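Superantigen-like protein (Staphylococcus aureus, PDB 4O1N) is a secreted staphylococcal virulence factor of the superantigen-like family that probably acts as a protease, cleaving host collagens and cytokines. Local coordinates at residues A[61-66]-A[85-90]; A[35-40]-A[144-149]; A[39-44]-A[56-61]; A[129-134]-A[152-157]. All coordinates share one frame; numbering follows the deposited sequence.

Interaction 1 of 4, residues A[61-66]-A[85-90]; sequences QHSRIT and VFILRE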
loop_
_atom_site.group_PDB
_atom_site.type_symbol
_atom_site.label_atom_id
_atom_site.label_comp_id
_atom_site.label_asym_id
_atom_site.label_seq_id
_atom_site.Cartn_x
_atom_site.Cartn_y
_atom_site.Cartn_z
ATOM N N GLN A 61 9.021 15.280 10.871
ATOM C CA GLN A 61 7.948 15.077 9.916
ATOM C C GLN A 61 6.661 14.552 10.521
ATOM O O GLN A 61 6.656 13.531 11.212
ATOM C CB GLN A 61 8.381 14.132 8.832
ATOM C CG GLN A 61 7.490 14.239 7.613
ATOM C CD GLN A 61 8.239 13.940 6.355
ATOM O OE1 GLN A 61 7.644 13.910 5.262
ATOM N NE2 GLN A 61 9.572 13.710 6.492
ATOM N N HIS A 62 5.559 15.214 10.180
ATOM C CA HIS A 62 4.340 15.122 10.964
ATOM C C HIS A 62 3.156 14.674 10.113
ATOM O O HIS A 62 2.893 15.231 9.048
ATOM C CB HIS A 62 4.111 16.478 11.632
ATOM C CG HIS A 62 2.899 16.541 12.497
ATOM N ND1 HIS A 62 2.970 16.426 13.868
ATOM C CD2 HIS A 62 1.591 16.754 12.198
ATOM C CE1 HIS A 62 1.752 16.535 14.373
ATOM N NE2 HIS A 62 0.897 16.738 13.381
ATOM N N SER A 63 2.437 13.659 10.601
ATOM C CA SER A 63 1.412 13.013 9.788
ATOM C C SER A 63 0.142 12.673 10.540
ATOM O O SER A 63 0.175 12.198 11.671
ATOM C CB SER A 63 1.958 11.697 9.162
ATOM O OG SER A 63 2.941 11.954 8.201
ATOM N N ARG A 64 -0.972 12.845 9.863
ATOM C CA ARG A 64 -2.255 12.390 10.371
ATOM C C ARG A 64 -2.946 11.435 9.368
ATOM O O ARG A 64 -3.277 11.802 8.232
ATOM C CB ARG A 64 -3.118 13.597 10.710
ATOM C CG ARG A 64 -4.427 13.278 11.414
ATOM C CD ARG A 64 -5.577 13.422 10.449
ATOM N NE ARG A 64 -6.470 14.493 10.809
ATOM C CZ ARG A 64 -7.361 15.062 9.999
ATOM N NH1 ARG A 64 -7.509 14.695 8.737
ATOM N NH2 ARG A 64 -8.107 16.027 10.482
ATOM N N ILE A 65 -3.150 10.193 9.814
ATOM C CA ILE A 65 -3.616 9.113 8.948
ATOM C C ILE A 65 -5.050 8.793 9.263
ATOM O O ILE A 65 -5.338 8.402 10.362
ATOM C CB ILE A 65 -2.772 7.850 9.160
ATOM C CG1 ILE A 65 -1.315 8.160 8.823
ATOM C CG2 ILE A 65 -3.270 6.699 8.293
ATOM C CD1 ILE A 65 -0.371 7.026 9.125
ATOM N N THR A 66 -5.942 8.971 8.296
ATOM C CA THR A 66 -7.332 8.625 8.476
ATOM C C THR A 66 -7.532 7.110 8.408
ATOM O O THR A 66 -6.994 6.442 7.524
ATOM C CB THR A 66 -8.225 9.290 7.412
ATOM O OG1 THR A 66 -7.959 10.695 7.332
ATOM C CG2 THR A 66 -9.707 9.140 7.737
ATOM N N VAL A 85 4.261 2.149 9.070
ATOM C CA VAL A 85 3.472 3.187 8.500
ATOM C C VAL A 85 3.886 3.390 7.016
ATOM O O VAL A 85 5.084 3.353 6.667
ATOM C CB VAL A 85 3.691 4.396 9.423
ATOM C CG1 VAL A 85 4.125 5.629 8.671
ATOM C CG2 VAL A 85 2.457 4.653 10.249
ATOM N N PHE A 86 2.903 3.552 6.145
ATOM C CA PHE A 86 3.120 3.813 4.718
ATOM C C PHE A 86 2.210 4.980 4.324
ATOM O O PHE A 86 0.990 4.838 4.218
ATOM C CB PHE A 86 2.789 2.564 3.907
ATOM C CG PHE A 86 3.223 2.621 2.461
ATOM C CD1 PHE A 86 4.424 2.017 2.061
ATOM C CD2 PHE A 86 2.434 3.237 1.508
ATOM C CE1 PHE A 86 4.835 2.058 0.753
ATOM C CE2 PHE A 86 2.830 3.276 0.193
ATOM C CZ PHE A 86 4.025 2.690 -0.185
ATOM N N ILE A 87 2.830 6.137 4.136
ATOM C CA ILE A 87 2.143 7.422 4.152
ATOM C C ILE A 87 2.273 8.119 2.807
ATOM O O ILE A 87 3.365 8.269 2.273
ATOM C CB ILE A 87 2.763 8.348 5.227
ATOM C CG1 ILE A 87 2.303 7.938 6.620
ATOM C CG2 ILE A 87 2.354 9.806 5.038
ATOM C CD1 ILE A 87 3.157 8.528 7.720
ATOM N N LEU A 88 1.147 8.560 2.290
ATOM C CA LEU A 88 1.092 9.214 1.006
ATOM C C LEU A 88 0.157 10.401 1.169
ATOM O O LEU A 88 -0.907 10.259 1.773
ATOM C CB LEU A 88 0.598 8.206 -0.040
ATOM C CG LEU A 88 0.265 8.783 -1.413
ATOM C CD1 LEU A 88 0.374 7.697 -2.481
ATOM C CD2 LEU A 88 -1.114 9.411 -1.471
ATOM N N ARG A 89 0.539 11.568 0.672
ATOM C CA ARG A 89 -0.255 12.778 0.922
ATOM C C ARG A 89 -1.390 12.901 -0.098
ATOM O O ARG A 89 -1.164 13.108 -1.312
ATOM C CB ARG A 89 0.567 14.053 0.811
ATOM C CG ARG A 89 2.006 14.062 1.308
ATOM C CD ARG A 89 2.664 15.323 0.807
ATOM N NE ARG A 89 2.934 16.154 1.927
ATOM C CZ ARG A 89 2.484 17.376 2.194
ATOM N NH1 ARG A 89 1.762 18.126 1.381
ATOM N NH2 ARG A 89 2.869 17.871 3.343
ATOM N N GLU A 90 -2.618 12.819 0.371
ATOM C CA GLU A 90 -3.741 12.783 -0.582
ATOM C C GLU A 90 -3.819 13.950 -1.573
ATOM O O GLU A 90 -3.974 13.719 -2.790
ATOM C CB GLU A 90 -5.075 12.619 0.136
ATOM C CG GLU A 90 -5.334 11.174 0.545
ATOM C CD GLU A 90 -5.369 10.206 -0.633
ATOM O OE1 GLU A 90 -6.101 10.447 -1.597
ATOM O OE2 GLU A 90 -4.674 9.181 -0.605
#

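Interaction 2 of 4, residues A[35-40]-A[144-149]; sequences ILERKN and LKELDY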
loop_
_atom_site.group_PDB
_atom_site.type_symbol
_atom_site.label_atom_id
_atom_site.label_comp_id
_atom_site.label_asym_id
_atom_site.label_seq_id
_atom_site.Cartn_x
_atom_site.Cartn_y
_atom_site.Cartn_z
ATOM N N ILE A 35 6.631 8.814 -0.889
ATOM C CA ILE A 35 6.151 8.012 0.199
ATOM C C ILE A 35 6.990 8.227 1.423
ATOM O O ILE A 35 8.202 8.226 1.333
ATOM C CB ILE A 35 6.280 6.524 -0.137
ATOM C CG1 ILE A 35 5.443 6.188 -1.367
ATOM C CG2 ILE A 35 5.835 5.655 1.027
ATOM C CD1 ILE A 35 3.948 6.437 -1.216
ATOM N N LEU A 36 6.332 8.381 2.567
ATOM C CA LEU A 36 7.002 8.343 3.817
ATOM C C LEU A 36 6.712 6.958 4.412
ATOM O O LEU A 36 5.559 6.615 4.759
ATOM C CB LEU A 36 6.493 9.463 4.731
ATOM C CG LEU A 36 6.963 9.337 6.181
ATOM C CD1 LEU A 36 8.487 9.395 6.186
ATOM C CD2 LEU A 36 6.392 10.426 7.057
ATOM N N GLU A 37 7.774 6.183 4.553
ATOM C CA GLU A 37 7.690 4.797 4.949
ATOM C C GLU A 37 8.640 4.568 6.148
ATOM O O GLU A 37 9.850 4.702 5.994
ATOM C CB GLU A 37 8.077 3.924 3.767
ATOM C CG GLU A 37 8.058 2.437 4.063
ATOM C CD GLU A 37 8.443 1.594 2.857
ATOM O OE1 GLU A 37 8.469 0.369 2.940
ATOM O OE2 GLU A 37 8.730 2.159 1.819
ATOM N N ARG A 38 8.085 4.239 7.317
ATOM C CA ARG A 38 8.864 4.019 8.513
ATOM C C ARG A 38 8.328 2.826 9.225
ATOM O O ARG A 38 7.117 2.664 9.279
ATOM C CB ARG A 38 8.747 5.228 9.443
ATOM C CG ARG A 38 9.521 6.458 8.964
ATOM C CD ARG A 38 11.036 6.224 8.836
ATOM N NE ARG A 38 11.752 7.462 8.495
ATOM C CZ ARG A 38 12.822 7.930 9.152
ATOM N NH1 ARG A 38 13.392 7.254 10.161
ATOM N NH2 ARG A 38 13.364 9.085 8.783
ATOM N N LYS A 39 9.225 2.059 9.846
ATOM C CA LYS A 39 8.870 0.860 10.634
ATOM C C LYS A 39 9.176 0.990 12.119
ATOM O O LYS A 39 10.090 1.744 12.492
ATOM C CB LYS A 39 9.602 -0.342 10.088
ATOM C CG LYS A 39 9.439 -0.434 8.584
ATOM C CD LYS A 39 9.788 -1.798 7.999
ATOM C CE LYS A 39 9.609 -1.778 6.484
ATOM N NZ LYS A 39 10.012 -3.069 5.851
ATOM N N ASN A 40 8.420 0.254 12.944
ATOM C CA ASN A 40 8.551 0.308 14.412
ATOM C C ASN A 40 8.452 1.688 15.015
ATOM O O ASN A 40 9.244 2.051 15.863
ATOM C CB ASN A 40 9.836 -0.324 14.857
ATOM C CG ASN A 40 9.956 -1.751 14.362
ATOM O OD1 ASN A 40 9.590 -2.699 15.061
ATOM N ND2 ASN A 40 10.455 -1.914 13.150
ATOM N N LEU A 144 -2.718 -3.253 1.552
ATOM C CA LEU A 144 -3.048 -3.140 0.146
ATOM C C LEU A 144 -2.631 -1.783 -0.369
ATOM O O LEU A 144 -2.265 -1.649 -1.541
ATOM C CB LEU A 144 -4.539 -3.340 -0.098
ATOM C CG LEU A 144 -5.149 -4.684 0.314
ATOM C CD1 LEU A 144 -6.619 -4.678 0.006
ATOM C CD2 LEU A 144 -4.482 -5.865 -0.355
ATOM N N LYS A 145 -2.636 -0.774 0.492
ATOM C CA LYS A 145 -2.118 0.515 0.072
ATOM C C LYS A 145 -0.695 0.368 -0.449
ATOM O O LYS A 145 -0.383 0.913 -1.505
ATOM C CB LYS A 145 -2.164 1.531 1.207
ATOM C CG LYS A 145 -1.636 2.917 0.870
ATOM C CD LYS A 145 -1.578 3.793 2.114
ATOM C CE LYS A 145 -1.403 5.288 1.809
ATOM N NZ LYS A 145 -2.666 5.877 1.308
ATOM N N GLU A 146 0.139 -0.370 0.270
ATOM C CA GLU A 146 1.572 -0.504 -0.077
ATOM C C GLU A 146 1.762 -1.353 -1.328
ATOM O O GLU A 146 2.575 -1.016 -2.214
ATOM C CB GLU A 146 2.378 -1.142 1.084
ATOM C CG GLU A 146 3.777 -1.578 0.663
ATOM C CD GLU A 146 4.720 -1.894 1.821
ATOM O OE1 GLU A 146 4.365 -1.692 3.031
ATOM O OE2 GLU A 146 5.840 -2.353 1.473
ATOM N N LEU A 147 1.049 -2.483 -1.386
ATOM C CA LEU A 147 1.172 -3.376 -2.536
ATOM C C LEU A 147 0.664 -2.697 -3.772
ATOM O O LEU A 147 1.313 -2.737 -4.810
ATOM C CB LEU A 147 0.392 -4.663 -2.311
ATOM C CG LEU A 147 1.071 -5.643 -1.363
ATOM C CD1 LEU A 147 0.120 -6.753 -0.961
ATOM C CD2 LEU A 147 2.279 -6.235 -2.038
ATOM N N ASP A 148 -0.491 -2.054 -3.659
ATOM C CA ASP A 148 -1.043 -1.295 -4.782
ATOM C C ASP A 148 -0.063 -0.249 -5.315
ATOM O O ASP A 148 0.271 -0.235 -6.518
ATOM C CB ASP A 148 -2.338 -0.607 -4.381
ATOM C CG ASP A 148 -2.877 0.272 -5.470
ATOM O OD1 ASP A 148 -3.028 -0.262 -6.596
ATOM O OD2 ASP A 148 -3.116 1.482 -5.205
ATOM N N TYR A 149 0.431 0.599 -4.416
ATOM C CA TYR A 149 1.340 1.646 -4.823
ATOM C C TYR A 149 2.554 1.038 -5.485
ATOM O O TYR A 149 2.862 1.410 -6.589
ATOM C CB TYR A 149 1.761 2.566 -3.660
ATOM C CG TYR A 149 2.652 3.735 -4.102
ATOM C CD1 TYR A 149 2.119 4.977 -4.440
ATOM C CD2 TYR A 149 4.033 3.564 -4.219
ATOM C CE1 TYR A 149 2.926 6.004 -4.872
ATOM C CE2 TYR A 149 4.860 4.582 -4.659
ATOM C CZ TYR A 149 4.306 5.796 -4.974
ATOM O OH TYR A 149 5.150 6.798 -5.384
HETATM O O HOH W 1 6.269 -0.585 4.293
HETATM O O HOH W 2 7.702 -0.410 0.359
#

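Interaction 3 of 4, residues A[39-44]-A[56-61]; sequences KNVTGF and VTVGQQ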
loop_
_atom_site.group_PDB
_atom_site.type_symbol
_atom_site.label_atom_id
_atom_site.label_comp_id
_atom_site.label_asym_id
_atom_site.label_seq_id
_atom_site.Cartn_x
_atom_site.Cartn_y
_atom_site.Cartn_z
ATOM N N LYS A 39 9.225 2.059 9.846
ATOM C CA LYS A 39 8.870 0.860 10.634
ATOM C C LYS A 39 9.176 0.990 12.119
ATOM O O LYS A 39 10.090 1.744 12.492
ATOM C CB LYS A 39 9.602 -0.342 10.088
ATOM C CG LYS A 39 9.439 -0.434 8.584
ATOM C CD LYS A 39 9.788 -1.798 7.999
ATOM C CE LYS A 39 9.609 -1.778 6.484
ATOM N NZ LYS A 39 10.012 -3.069 5.851
ATOM N N ASN A 40 8.420 0.254 12.944
ATOM C CA ASN A 40 8.551 0.308 14.412
ATOM C C ASN A 40 8.452 1.688 15.015
ATOM O O ASN A 40 9.244 2.051 15.863
ATOM C CB ASN A 40 9.836 -0.324 14.857
ATOM C CG ASN A 40 9.956 -1.751 14.362
ATOM O OD1 ASN A 40 9.590 -2.699 15.061
ATOM N ND2 ASN A 40 10.455 -1.914 13.150
ATOM N N VAL A 41 7.446 2.423 14.571
ATOM C CA VAL A 41 7.124 3.711 15.095
ATOM C C VAL A 41 6.027 3.595 16.143
ATOM O O VAL A 41 5.472 2.532 16.358
ATOM C CB VAL A 41 6.669 4.652 13.966
ATOM C CG1 VAL A 41 7.678 4.624 12.889
ATOM C CG2 VAL A 41 5.309 4.286 13.357
ATOM N N THR A 42 5.743 4.718 16.776
ATOM C CA THR A 42 4.698 4.834 17.750
ATOM C C THR A 42 3.794 5.944 17.274
ATOM O O THR A 42 4.263 6.932 16.803
ATOM C CB THR A 42 5.292 5.058 19.155
ATOM O OG1 THR A 42 5.953 3.841 19.540
ATOM C CG2 THR A 42 4.183 5.371 20.229
ATOM N N GLY A 43 2.487 5.729 17.340
ATOM C CA GLY A 43 1.517 6.750 17.000
ATOM C C GLY A 43 0.382 6.793 18.010
ATOM O O GLY A 43 0.231 5.860 18.797
ATOM N N PHE A 44 -0.402 7.870 17.967
ATOM C CA PHE A 44 -1.532 8.078 18.883
ATOM C C PHE A 44 -2.840 7.992 18.111
ATOM O O PHE A 44 -3.029 8.713 17.150
ATOM C CB PHE A 44 -1.454 9.448 19.586
ATOM C CG PHE A 44 -2.448 9.596 20.701
ATOM C CD1 PHE A 44 -2.204 9.033 21.943
ATOM C CD2 PHE A 44 -3.644 10.265 20.497
ATOM C CE1 PHE A 44 -3.132 9.127 22.952
ATOM C CE2 PHE A 44 -4.569 10.371 21.506
ATOM C CZ PHE A 44 -4.312 9.798 22.737
ATOM N N VAL A 56 1.115 10.587 13.903
ATOM C CA VAL A 56 2.433 9.991 13.914
ATOM C C VAL A 56 3.467 10.996 13.533
ATOM O O VAL A 56 3.318 11.650 12.508
ATOM C CB VAL A 56 2.592 8.919 12.826
ATOM C CG1 VAL A 56 4.056 8.561 12.645
ATOM C CG2 VAL A 56 1.846 7.661 13.177
ATOM N N THR A 57 4.580 10.985 14.268
ATOM C CA THR A 57 5.684 11.863 14.037
ATOM C C THR A 57 6.964 11.074 13.951
ATOM O O THR A 57 7.305 10.273 14.828
ATOM C CB THR A 57 5.766 12.911 15.153
ATOM O OG1 THR A 57 4.615 13.760 15.059
ATOM C CG2 THR A 57 7.035 13.772 15.024
ATOM N N VAL A 58 7.671 11.340 12.863
ATOM C CA VAL A 58 8.899 10.674 12.510
ATOM C C VAL A 58 9.859 11.805 12.180
ATOM O O VAL A 58 9.640 12.558 11.209
ATOM C CB VAL A 58 8.676 9.778 11.279
ATOM C CG1 VAL A 58 9.998 9.463 10.569
ATOM C CG2 VAL A 58 7.923 8.515 11.689
ATOM N N GLY A 59 10.914 11.919 12.990
ATOM C CA GLY A 59 11.771 13.101 12.982
ATOM C C GLY A 59 10.983 14.381 13.232
ATOM O O GLY A 59 10.249 14.500 14.233
ATOM N N GLN A 60 11.143 15.343 12.322
ATOM C CA GLN A 60 10.406 16.597 12.362
ATOM C C GLN A 60 9.335 16.502 11.301
ATOM O O GLN A 60 8.811 17.516 10.861
ATOM N N GLN A 61 9.021 15.280 10.871
ATOM C CA GLN A 61 7.948 15.077 9.916
ATOM C C GLN A 61 6.661 14.552 10.521
ATOM O O GLN A 61 6.656 13.531 11.212
ATOM C CB GLN A 61 8.381 14.132 8.832
ATOM C CG GLN A 61 7.490 14.239 7.613
ATOM C CD GLN A 61 8.239 13.940 6.355
ATOM O OE1 GLN A 61 7.644 13.910 5.262
ATOM N NE2 GLN A 61 9.572 13.710 6.492
#

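Interaction 4 of 4, residues A[129-134]-A[152-157]; sequences DVLKDF and RERAIK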
loop_
_atom_site.group_PDB
_atom_site.type_symbol
_atom_site.label_atom_id
_atom_site.label_comp_id
_atom_site.label_asym_id
_atom_site.label_seq_id
_atom_site.Cartn_x
_atom_site.Cartn_y
_atom_site.Cartn_z
ATOM N N ASP A 129 3.342 -12.063 -21.661
ATOM C CA ASP A 129 4.288 -11.707 -20.582
ATOM C C ASP A 129 5.322 -10.704 -21.035
ATOM O O ASP A 129 5.854 -10.834 -22.119
ATOM C CB ASP A 129 5.073 -12.923 -20.065
ATOM C CG ASP A 129 4.280 -13.760 -19.099
ATOM O OD1 ASP A 129 3.110 -13.415 -18.807
ATOM O OD2 ASP A 129 4.827 -14.771 -18.632
ATOM N N VAL A 130 5.612 -9.725 -20.182
ATOM C CA VAL A 130 6.734 -8.834 -20.376
ATOM C C VAL A 130 7.700 -8.978 -19.228
ATOM O O VAL A 130 8.787 -8.421 -19.286
ATOM C CB VAL A 130 6.314 -7.350 -20.547
ATOM C CG1 VAL A 130 5.757 -7.125 -21.934
ATOM C CG2 VAL A 130 5.281 -6.912 -19.521
ATOM N N LEU A 131 7.313 -9.706 -18.174
ATOM C CA LEU A 131 8.237 -10.030 -17.067
ATOM C C LEU A 131 7.710 -11.226 -16.287
ATOM O O LEU A 131 6.504 -11.344 -16.045
ATOM C CB LEU A 131 8.504 -8.812 -16.134
ATOM C CG LEU A 131 9.298 -9.084 -14.826
ATOM C CD1 LEU A 131 10.621 -8.345 -14.717
ATOM C CD2 LEU A 131 8.427 -8.781 -13.608
ATOM N N LYS A 132 8.624 -12.127 -15.939
ATOM C CA LYS A 132 8.317 -13.290 -15.139
ATOM C C LYS A 132 9.469 -13.465 -14.167
ATOM O O LYS A 132 10.546 -13.896 -14.563
ATOM C CB LYS A 132 8.160 -14.508 -16.048
ATOM C CG LYS A 132 7.077 -15.490 -15.635
ATOM C CD LYS A 132 7.661 -16.601 -14.800
ATOM C CE LYS A 132 6.598 -17.323 -13.989
ATOM N NZ LYS A 132 7.218 -18.240 -12.984
ATOM N N ASP A 133 9.245 -13.093 -12.900
ATOM C CA ASP A 133 10.323 -13.017 -11.890
ATOM C C ASP A 133 9.752 -13.069 -10.489
ATOM O O ASP A 133 8.815 -13.852 -10.246
ATOM C CB ASP A 133 11.210 -11.767 -12.101
ATOM C CG ASP A 133 12.586 -11.909 -11.436
ATOM O OD1 ASP A 133 13.527 -12.376 -12.108
ATOM O OD2 ASP A 133 12.742 -11.622 -10.222
ATOM N N PHE A 134 10.274 -12.234 -9.585
ATOM C CA PHE A 134 9.930 -12.276 -8.186
ATOM C C PHE A 134 9.620 -10.920 -7.619
ATOM O O PHE A 134 10.165 -9.923 -8.087
ATOM C CB PHE A 134 11.101 -12.837 -7.424
ATOM C CG PHE A 134 11.391 -14.273 -7.735
ATOM C CD1 PHE A 134 10.439 -15.252 -7.504
ATOM C CD2 PHE A 134 12.625 -14.659 -8.207
ATOM C CE1 PHE A 134 10.710 -16.581 -7.743
ATOM C CE2 PHE A 134 12.898 -15.997 -8.455
ATOM C CZ PHE A 134 11.943 -16.954 -8.213
ATOM N N ARG A 152 2.121 -0.571 -8.910
ATOM C CA ARG A 152 1.839 0.400 -9.954
ATOM C C ARG A 152 3.077 1.199 -10.288
ATOM O O ARG A 152 3.353 1.463 -11.462
ATOM C CB ARG A 152 0.695 1.313 -9.587
ATOM C CG ARG A 152 -0.637 0.593 -9.495
ATOM C CD ARG A 152 -1.823 1.558 -9.546
ATOM N NE ARG A 152 -2.998 1.019 -8.840
ATOM C CZ ARG A 152 -4.272 1.309 -9.109
ATOM N NH1 ARG A 152 -4.602 2.140 -10.079
ATOM N NH2 ARG A 152 -5.231 0.759 -8.386
ATOM N N GLU A 153 3.851 1.534 -9.261
ATOM C CA GLU A 153 5.133 2.188 -9.445
ATOM C C GLU A 153 5.959 1.387 -10.421
ATOM O O GLU A 153 6.495 1.949 -11.373
ATOM C CB GLU A 153 5.892 2.325 -8.116
ATOM C CG GLU A 153 7.333 2.829 -8.273
ATOM C CD GLU A 153 8.041 3.152 -6.955
ATOM O OE1 GLU A 153 7.969 2.357 -6.003
ATOM O OE2 GLU A 153 8.696 4.208 -6.883
ATOM N N ARG A 154 6.043 0.071 -10.233
ATOM C CA ARG A 154 6.823 -0.712 -11.160
ATOM C C ARG A 154 6.266 -0.785 -12.586
ATOM O O ARG A 154 7.034 -0.686 -13.544
ATOM C CB ARG A 154 7.094 -2.118 -10.656
ATOM C CG ARG A 154 8.410 -2.575 -11.253
ATOM C CD ARG A 154 8.540 -4.057 -11.432
ATOM N NE ARG A 154 9.080 -4.620 -10.226
ATOM C CZ ARG A 154 10.001 -5.551 -10.171
ATOM N NH1 ARG A 154 10.551 -6.036 -11.274
ATOM N NH2 ARG A 154 10.374 -5.988 -8.966
ATOM N N ALA A 155 4.956 -0.969 -12.729
ATOM C CA ALA A 155 4.324 -0.997 -14.051
ATOM C C ALA A 155 4.511 0.345 -14.758
ATOM O O ALA A 155 4.695 0.395 -16.001
ATOM C CB ALA A 155 2.838 -1.331 -13.930
ATOM N N ILE A 156 4.461 1.429 -13.978
ATOM C CA ILE A 156 4.653 2.747 -14.536
ATOM C C ILE A 156 6.103 2.993 -14.948
ATOM O O ILE A 156 6.382 3.484 -16.023
ATOM C CB ILE A 156 4.247 3.854 -13.557
ATOM C CG1 ILE A 156 2.751 3.827 -13.311
ATOM C CG2 ILE A 156 4.659 5.222 -14.103
ATOM C CD1 ILE A 156 2.321 4.660 -12.124
ATOM N N LYS A 157 7.044 2.673 -14.089
ATOM C CA LYS A 157 8.403 3.065 -14.376
ATOM C C LYS A 157 9.100 2.199 -15.387
ATOM O O LYS A 157 9.841 2.713 -16.187
ATOM C CB LYS A 157 9.200 3.208 -13.084
ATOM C CG LYS A 157 8.655 4.380 -12.284
ATOM C CD LYS A 157 9.588 4.884 -11.196
ATOM C CE LYS A 157 9.200 6.318 -10.798
ATOM N NZ LYS A 157 9.690 6.692 -9.444
#

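Interaction 1 of 4, residues A[61-66]-A[85-90]
Ser63 and Ile65 on strand 61-66 face Val85 and Ile87 on strand 85-87 across two segments whose axes run almost perpendicular, at 94°, and pass 9.2 Å apart. That separation leaves room for a layer of side chains between the backbones, and the segments meet through those side chains alone. Ile65 carries the apolar part. Its CG1 branch stands anti to the carbonyl carbon, and the chain runs on extended, which sends CD1 out as a single methyl probe. Ile65 CD1 reaches Ile87 CG1 at 3.8 Å, the two side chains crossing at about a right angle, and it also rests 3.9 Å from Val85 CG2. The methyls of Ile87 go to the serine. Ile87 CD1 lies 3.5 Å from Ser63 OG and 3.7 Å from Ser63 CB, while Ile87 CG2 approaches the same hydroxyl oxygen at 3.9 Å, so two methyls of one isoleucine approach the hydroxyl oxygen from the same side. All four residues are buried. Between the two strands in the sheet order runs strand 98-106, with which Arg64 forms backbone hydrogen bonds and whose Val104 touches Ile65; on the other flank, strand 51-58 adds Leu54. Side chains pointing inward from strands that are not neighbours, and meeting nearly orthogonally, are characteristic of the interior of a closed, strongly curved sheet such as the OB-fold barrel.

Interaction 2 of 4, residues A[35-40]-A[144-149]
Ile35 lays its CG1-CD1 arm over one face of the Tyr149 ring. The terminal methyl sits above the middle of the ring, with Ile35 CD1 3.8 Å from the Tyr149 ring centroid and only 9° off the normal, a CH-pi contact. One carbon back, Ile35 CG1 lies 3.7 Å from Tyr149 CE2, so the aliphatic arm spans the phenol half of the ring as well as its centre. Tyr149 meets it from the opposite direction, its CG anti to the backbone N (chi1 -176°), which carries the ring out from the helix toward the strand. The phenol oxygen has a weak hydrogen bond to the carbonyl of Lys33, two residues before Ile35. This is a seam between the two domains of the superantigen-like fold: edge strand 36-38 belongs to the OB-fold sheet, and helix 144-159 is the long helix of the beta-grasp domain. Farther along, the seam becomes wet and acidic. Glu37 and Glu146, both extended, cross at about a right angle with their carboxylate planes 68° apart, and Glu37 OE1 stands 4.1 Å from Glu146 OE2. Two waters bridge them, both donating to Glu37 OE1 at 2.8 Å; one also donates to Glu146 OE1, the other to Glu146 OE2 at 2.9 Å. The like charges are thus joined through water protons, and Glu37 OE2 forms a salt bridge with Arg150, one turn beyond Glu146 on the same helix, which probably offsets much of their repulsion.

Interaction 3 of 4, residues A[39-44]-A[56-61]
Apolar contacts between Val41 and Val58, and between Val56 and the backbone of Gly43, make up this interface. Val41 CG1 approaches Val58 CG2 at 4.1 Å, a loose touch of single methyls on side chains that cross at about a right angle. At the tighter end, Val56 CG2 comes 3.9 Å from Gly43 CA. Gly43 and Val56 form a non-hydrogen-bonded pair, with Gly43 CA and Val56 CA 4.6 Å apart, and the missing side chain on the glycine leaves the place that Val56 CG2 takes. Val56 holds CG2 anti to its carbonyl carbon and beside the backbone N (chi1 166°), which places this methyl against the glycine; the same branch of Val58, similarly set, is the one that meets Val41. Both pairs belong to the antiparallel hairpin of strands 41-48 and 51-58 in the OB-fold domain, at the end away from its loop. Here the segments diverge, at 147° between their directions, and Val41 CA and Val58 CA are already 7.6 Å apart. In the backbone, Phe44 pairs with Glu55; Gly43 and Val56 point their polar groups outward, Gly43 to Asn80 and Val56 to Ser63. Beyond them Val41 bonds to Ile83. A type II' turn from Val58 to Gln61 then reverses the second strand, its positive-phi corner taken by Gly59. Val58 and Gln61 close the turn with a reciprocal pair of backbone bonds, Gln61 N to Val58 O at 2.8 Å and Val58 N to Gln61 O at 2.9 Å.

Interaction 4 of 4, residues A[129-134]-A[152-157]
Arg154 reaches from the helix to Leu131 and to the backbone of Phe134, placing its guanidinium by the edge strand. Both leucine methyls meet one nitrogen: Arg154 NH1 lies 4.1 Å from Leu131 CD1 and 4.2 Å from Leu131 CD2, with the two side chains crossing at about a right angle. The other terminal nitrogen, Arg154 NH2, comes within 4.0 Å of Phe134 O without bonding to it. The arginine starts out extended and then bends at CG-CD (chi3 -89°), which swings the planar head across the end of the leucine. Leu131 also packs on Leu121 and Ile123 of the neighbouring strand 120-125, and it belongs to a classic beta bulge in which Val130 and Leu131 both face Ile123. Nearby, Asp133 folds back on the strand, its OD2 accepting a weak hydrogen bond from Phe134 N (2.6 Å, 132°). The contact thus joins helix 144-159 of the beta-grasp domain to an outermost strand of its five-stranded sheet. It is a small surface touch of a guanidinium on a methyl pair and, more distantly, a backbone carbonyl. With Asp133 OD2 still 6.1 Å from Arg154 NH1, any attraction between the two charges is probably modest, and the arginine head may owe its placing more to packing than to a directed bond.

Interactions 1 and 3 lie in the OB-fold domain and are largely apolar and mostly buried; interaction 1 spans non-adjacent strands, whereas interaction 3 joins two neighbours where they part. They share Gln61 and are tied by the Ser63-Val56 backbone pair. Interaction 2 is continuous with interaction 1, since strand 36-38 bonds to strand 83-87 and Phe86 packs against Ile35, but it faces the other domain and mixes an aromatic contact with water-bridged acids. Interaction 4 uses the same helix, 144-159, one segment later, within the beta-grasp domain. It is the surface contact of the set, with the smallest buried area, and its centre lies about 31 Å from that of interaction 3.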